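Local coordinates for protein serpin-12 (Manduca sexta, PDB 6CJ7) that controls the prophenoloxidase activation system of larval hemolymph, probably by inhibiting serine proteases as a member of the serpin family, at residues W141-K145 against T146-I150; L153-P156 against D157-S160. All blocks are in the same frame, centred on the assembly; numbering follows the deposited sequence.

Contact 1 of 2, residues W141-K145 against T146-I150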
loop_
_atom_site.group_PDB
_atom_site.type_symbol
_atom_site.label_atom_id
_atom_site.label_comp_id
_atom_site.label_asym_id
_atom_site.label_seq_id
_atom_site.Cartn_x
_atom_site.Cartn_y
_atom_site.Cartn_z
ATOM N N TRP A 141 -4.117 -14.907 -12.203
ATOM C CA TRP A 141 -4.628 -13.608 -12.623
ATOM C C TRP A 141 -3.861 -12.476 -11.950
ATOM O O TRP A 141 -3.472 -11.500 -12.607
ATOM C CB TRP A 141 -6.124 -13.492 -12.329
ATOM C CG TRP A 141 -6.650 -12.142 -12.692
ATOM C CD1 TRP A 141 -7.031 -11.716 -13.933
ATOM C CD2 TRP A 141 -6.809 -11.022 -11.817
ATOM N NE1 TRP A 141 -7.433 -10.403 -13.881
ATOM C CE2 TRP A 141 -7.305 -9.952 -12.594
ATOM C CE3 TRP A 141 -6.587 -10.819 -10.450
ATOM C CZ2 TRP A 141 -7.571 -8.697 -12.054
ATOM C CZ3 TRP A 141 -6.862 -9.569 -9.913
ATOM C CH2 TRP A 141 -7.345 -8.525 -10.715
ATOM N N ILE A 142 -3.630 -12.586 -10.637
ATOM C CA ILE A 142 -2.850 -11.560 -9.938
ATOM C C ILE A 142 -1.464 -11.440 -10.552
ATOM O O ILE A 142 -0.983 -10.334 -10.823
ATOM C CB ILE A 142 -2.751 -11.865 -8.432
ATOM C CG1 ILE A 142 -4.125 -11.832 -7.766
ATOM C CG2 ILE A 142 -1.791 -10.879 -7.748
ATOM C CD1 ILE A 142 -4.085 -12.333 -6.345
ATOM N N ALA A 143 -0.794 -12.579 -10.770
ATOM C CA ALA A 143 0.540 -12.538 -11.361
ATOM C C ALA A 143 0.519 -11.879 -12.735
ATOM O O ALA A 143 1.442 -11.130 -13.085
ATOM C CB ALA A 143 1.113 -13.949 -11.446
ATOM N N SER A 144 -0.533 -12.133 -13.524
ATOM C CA SER A 144 -0.631 -11.538 -14.853
ATOM C C SER A 144 -0.799 -10.024 -14.803
ATOM O O SER A 144 -0.492 -9.345 -15.788
ATOM C CB SER A 144 -1.795 -12.162 -15.629
ATOM O OG SER A 144 -3.047 -11.723 -15.130
ATOM N N LYS A 145 -1.269 -9.485 -13.682
ATOM C CA LYS A 145 -1.514 -8.059 -13.533
ATOM C C LYS A 145 -0.378 -7.322 -12.840
ATOM O O LYS A 145 -0.438 -6.093 -12.747
ATOM C CB LYS A 145 -2.802 -7.823 -12.732
ATOM C CG LYS A 145 -4.087 -8.258 -13.433
ATOM C CD LYS A 145 -4.613 -7.157 -14.331
ATOM C CE LYS A 145 -5.054 -5.960 -13.507
ATOM N NZ LYS A 145 -5.315 -4.766 -14.351
ATOM N N THR A 146 0.631 -8.038 -12.330
ATOM C CA THR A 146 1.668 -7.452 -11.486
ATOM C C THR A 146 3.067 -7.801 -11.983
ATOM O O THR A 146 4.007 -7.901 -11.186
ATOM C CB THR A 146 1.510 -7.905 -10.033
ATOM O OG1 THR A 146 1.598 -9.338 -9.970
ATOM C CG2 THR A 146 0.177 -7.426 -9.448
ATOM N N ASN A 147 3.224 -8.000 -13.293
ATOM C CA ASN A 147 4.520 -8.352 -13.880
ATOM C C ASN A 147 5.117 -9.590 -13.203
ATOM O O ASN A 147 6.327 -9.694 -12.997
ATOM C CB ASN A 147 5.495 -7.169 -13.811
ATOM C CG ASN A 147 5.204 -6.097 -14.857
ATOM O OD1 ASN A 147 5.990 -5.152 -15.026
ATOM N ND2 ASN A 147 4.086 -6.235 -15.563
ATOM N N ASP A 148 4.245 -10.528 -12.822
ATOM C CA ASP A 148 4.621 -11.776 -12.155
ATOM C C ASP A 148 5.290 -11.554 -10.801
ATOM O O ASP A 148 5.924 -12.468 -10.270
ATOM C CB ASP A 148 5.523 -12.639 -13.047
ATOM C CG ASP A 148 4.786 -13.188 -14.252
ATOM O OD1 ASP A 148 5.307 -13.051 -15.377
ATOM O OD2 ASP A 148 3.684 -13.749 -14.081
ATOM N N LYS A 149 5.140 -10.364 -10.211
ATOM C CA LYS A 149 5.776 -10.081 -8.930
ATOM C C LYS A 149 4.979 -10.608 -7.743
ATOM O O LYS A 149 5.555 -10.870 -6.682
ATOM C CB LYS A 149 5.989 -8.578 -8.778
ATOM C CG LYS A 149 7.048 -8.034 -9.720
ATOM C CD LYS A 149 8.360 -8.779 -9.550
ATOM C CE LYS A 149 9.413 -8.249 -10.499
ATOM N NZ LYS A 149 8.850 -8.051 -11.860
ATOM N N ILE A 150 3.671 -10.757 -7.885
ATOM C CA ILE A 150 2.813 -11.254 -6.817
ATOM C C ILE A 150 2.088 -12.469 -7.377
ATOM O O ILE A 150 1.198 -12.335 -8.225
ATOM C CB ILE A 150 1.835 -10.179 -6.322
ATOM C CG1 ILE A 150 2.624 -8.960 -5.822
ATOM C CG2 ILE A 150 0.915 -10.734 -5.236
ATOM C CD1 ILE A 150 1.775 -7.721 -5.586
HETATM O O HOH W 1 1.426 -7.410 -15.564
#
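T146 turns its hydroxyl back onto the helix that it follows. OG1 of T146 donates to I142 O at 2.9 Å. It comes from above the carbonyl plane, 40° out of it, and K145 N binds the same oxygen from the opposite face. With chi1 at 59°, OG1 stands between the T146 backbone N and carbonyl carbon. There it also accepts the N-H of I150, with I150 N at 3.3 Å from T146 OG1. One hydroxyl thus ties the last helical turn to the chain beyond it.

A143 O likewise takes two donors. D148 N lies 2.9 Å from A143 O and close to its carbonyl plane. T146 N sits 3.3 Å from A143 O, well above that plane. The exit has the outer bond of a Schellman motif, D148 N to A143 O, and positive phi at N147. Water bridges S144 O and N147 N where the inner bond would be. The same residues form a type I' turn from T146 to K149, with N147 and D148 at its corners. Helix 131-145 is helix F of the serpin fold, which crosses the front of sheet A.

The apolar side of the exit faces that sheet. CG2 of I142 meets CG2 of I150 at 3.7 Å, the two side chains slanting across each other. Both side chains also touch A170 of strand 165-174. On the outer side, OD2 of D148 comes within 3.7 Å of A143 CB. CG of K145, beside its own backbone N (chi1 -67°), lies over one face of the W141 ring, offset toward the rim.

Contact 2 of 2, residues L153-P156 against D157-S160; sequences LVSP and DDLS
S155 and D157 are joined by a side-chain to backbone hydrogen bond. OG of S155 accepts D157 N at 3.2 Å. This is an ST turn. The hydroxyl reaches forward along the chain because OG is anti to the S155 backbone N and lies beside the carbonyl carbon (chi1 172°). With an alanine in place of S155, D157 N would probably lose its side-chain acceptor and the start of the turn would be less firmly set.

Two backbone bonds follow in the 3-10 pattern. D158 N donates to S155 O at 3.0 Å, and L159 N donates to P156 O at 3.2 Å. Both donors stand about 60° out of the carbonyl planes, consistent with the tight winding of a 3-10 turn. S155 offers two acceptors to the turn, its hydroxyl and its carbonyl. P156 fits the first turn with a phi of -60°.

The apolar contact is small. CG1 of V154 meets CD1 of L159 at 3.9 Å, with the side chains at about a right angle. Both residues are buried against helix 131-145, V154 on I138 and L159 on A134 and A135. N139 ND2 also binds V154 O. The segment belongs to the loop that leads from helix F to strand 165-174 in the serpin fold.

The carboxylate of D158 lies alongside S155, with OD2 4.0 Å from S155 CB.

S155 N is buried with no partner in the model. The acidic D157 and D158 are exposed, so the chemistry divides the turn into a charged outer side and an aliphatic side held against the helix.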
loop_
_atom_site.group_PDB
_atom_site.type_symbol
_atom_site.label_atom_id
_atom_site.label_comp_id
_atom_site.label_asym_id
_atom_site.label_seq_id
_atom_site.Cartn_x
_atom_site.Cartn_y
_atom_site.Cartn_z
ATOM N N LEU A 153 -0.602 -15.211 -3.450
ATOM C CA LEU A 153 -1.337 -14.558 -2.367
ATOM C C LEU A 153 -2.407 -15.468 -1.765
ATOM O O LEU A 153 -2.604 -15.469 -0.546
ATOM C CB LEU A 153 -1.967 -13.262 -2.874
ATOM C CG LEU A 153 -2.821 -12.463 -1.879
ATOM C CD1 LEU A 153 -2.003 -12.062 -0.651
ATOM C CD2 LEU A 153 -3.443 -11.228 -2.550
ATOM N N VAL A 154 -3.127 -16.227 -2.594
ATOM C CA VAL A 154 -4.256 -17.037 -2.139
ATOM C C VAL A 154 -3.791 -18.467 -1.902
ATOM O O VAL A 154 -3.143 -19.073 -2.769
ATOM C CB VAL A 154 -5.410 -17.013 -3.157
ATOM C CG1 VAL A 154 -6.568 -17.891 -2.673
ATOM C CG2 VAL A 154 -5.885 -15.592 -3.396
ATOM N N SER A 155 -4.161 -19.042 -0.696
ATOM C CA SER A 155 -3.842 -20.442 -0.448
ATOM C C SER A 155 -5.054 -21.332 -0.709
ATOM O O SER A 155 -6.185 -20.964 -0.363
ATOM C CB SER A 155 -3.376 -20.655 0.993
ATOM O OG SER A 155 -3.237 -22.041 1.266
ATOM N N PRO A 156 -4.846 -22.502 -1.315
ATOM C CA PRO A 156 -5.974 -23.430 -1.510
ATOM C C PRO A 156 -6.613 -23.869 -0.209
ATOM O O PRO A 156 -7.800 -24.219 -0.194
ATOM C CB PRO A 156 -5.335 -24.617 -2.249
ATOM C CG PRO A 156 -4.057 -24.087 -2.815
ATOM C CD PRO A 156 -3.590 -23.011 -1.890
ATOM N N ASP A 157 -5.865 -23.859 0.894
ATOM C CA ASP A 157 -6.431 -24.258 2.173
ATOM C C ASP A 157 -7.363 -23.208 2.759
ATOM O O ASP A 157 -8.099 -23.518 3.700
ATOM C CB ASP A 157 -5.304 -24.578 3.157
ATOM C CG ASP A 157 -4.444 -25.733 2.690
ATOM O OD1 ASP A 157 -5.002 -26.697 2.117
ATOM O OD2 ASP A 157 -3.212 -25.674 2.882
ATOM N N ASP A 158 -7.357 -21.987 2.226
ATOM C CA ASP A 158 -8.290 -20.951 2.647
ATOM C C ASP A 158 -9.625 -21.033 1.923
ATOM O O ASP A 158 -10.533 -20.257 2.240
ATOM C CB ASP A 158 -7.684 -19.563 2.428
ATOM C CG ASP A 158 -6.450 -19.330 3.267
ATOM O OD1 ASP A 158 -6.144 -20.184 4.123
ATOM O OD2 ASP A 158 -5.790 -18.287 3.073
ATOM N N LEU A 159 -9.771 -21.948 0.972
ATOM C CA LEU A 159 -10.943 -22.001 0.115
ATOM C C LEU A 159 -11.666 -23.330 0.283
ATOM O O LEU A 159 -11.050 -24.367 0.557
ATOM C CB LEU A 159 -10.552 -21.800 -1.356
ATOM C CG LEU A 159 -9.677 -20.588 -1.688
ATOM C CD1 LEU A 159 -9.430 -20.512 -3.184
ATOM C CD2 LEU A 159 -10.315 -19.304 -1.181
ATOM N N SER A 160 -12.981 -23.293 0.113
ATOM C CA SER A 160 -13.791 -24.497 0.148
ATOM C C SER A 160 -15.068 -24.217 -0.626
ATOM O O SER A 160 -15.316 -23.089 -1.058
ATOM C CB SER A 160 -14.094 -24.919 1.589
ATOM O OG SER A 160 -14.987 -24.002 2.199
#

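In the fold
Contacts 1 and 2 are local turns in series, their centres about 17 Å apart. Both belong to the path from helix 131-145 to strand 165-174. Neither is fully core: each has a buried aliphatic side and an exposed polar one. Contact 1 is the exit of the helix and lies nearer the centre of the chain. Its isoleucines face the central strands, and a threonine hydroxyl bridges helix and loop. Contact 2 lies further out, where the loop passes back along the same helix. Its serine hydroxyl accepts a loop backbone N-H. The two meet where I142 CD1 packs on L153 CD2, 4.0 Å apart. Strand 317-326 lies against both, touching I150 in one and L153 and V154 in the other.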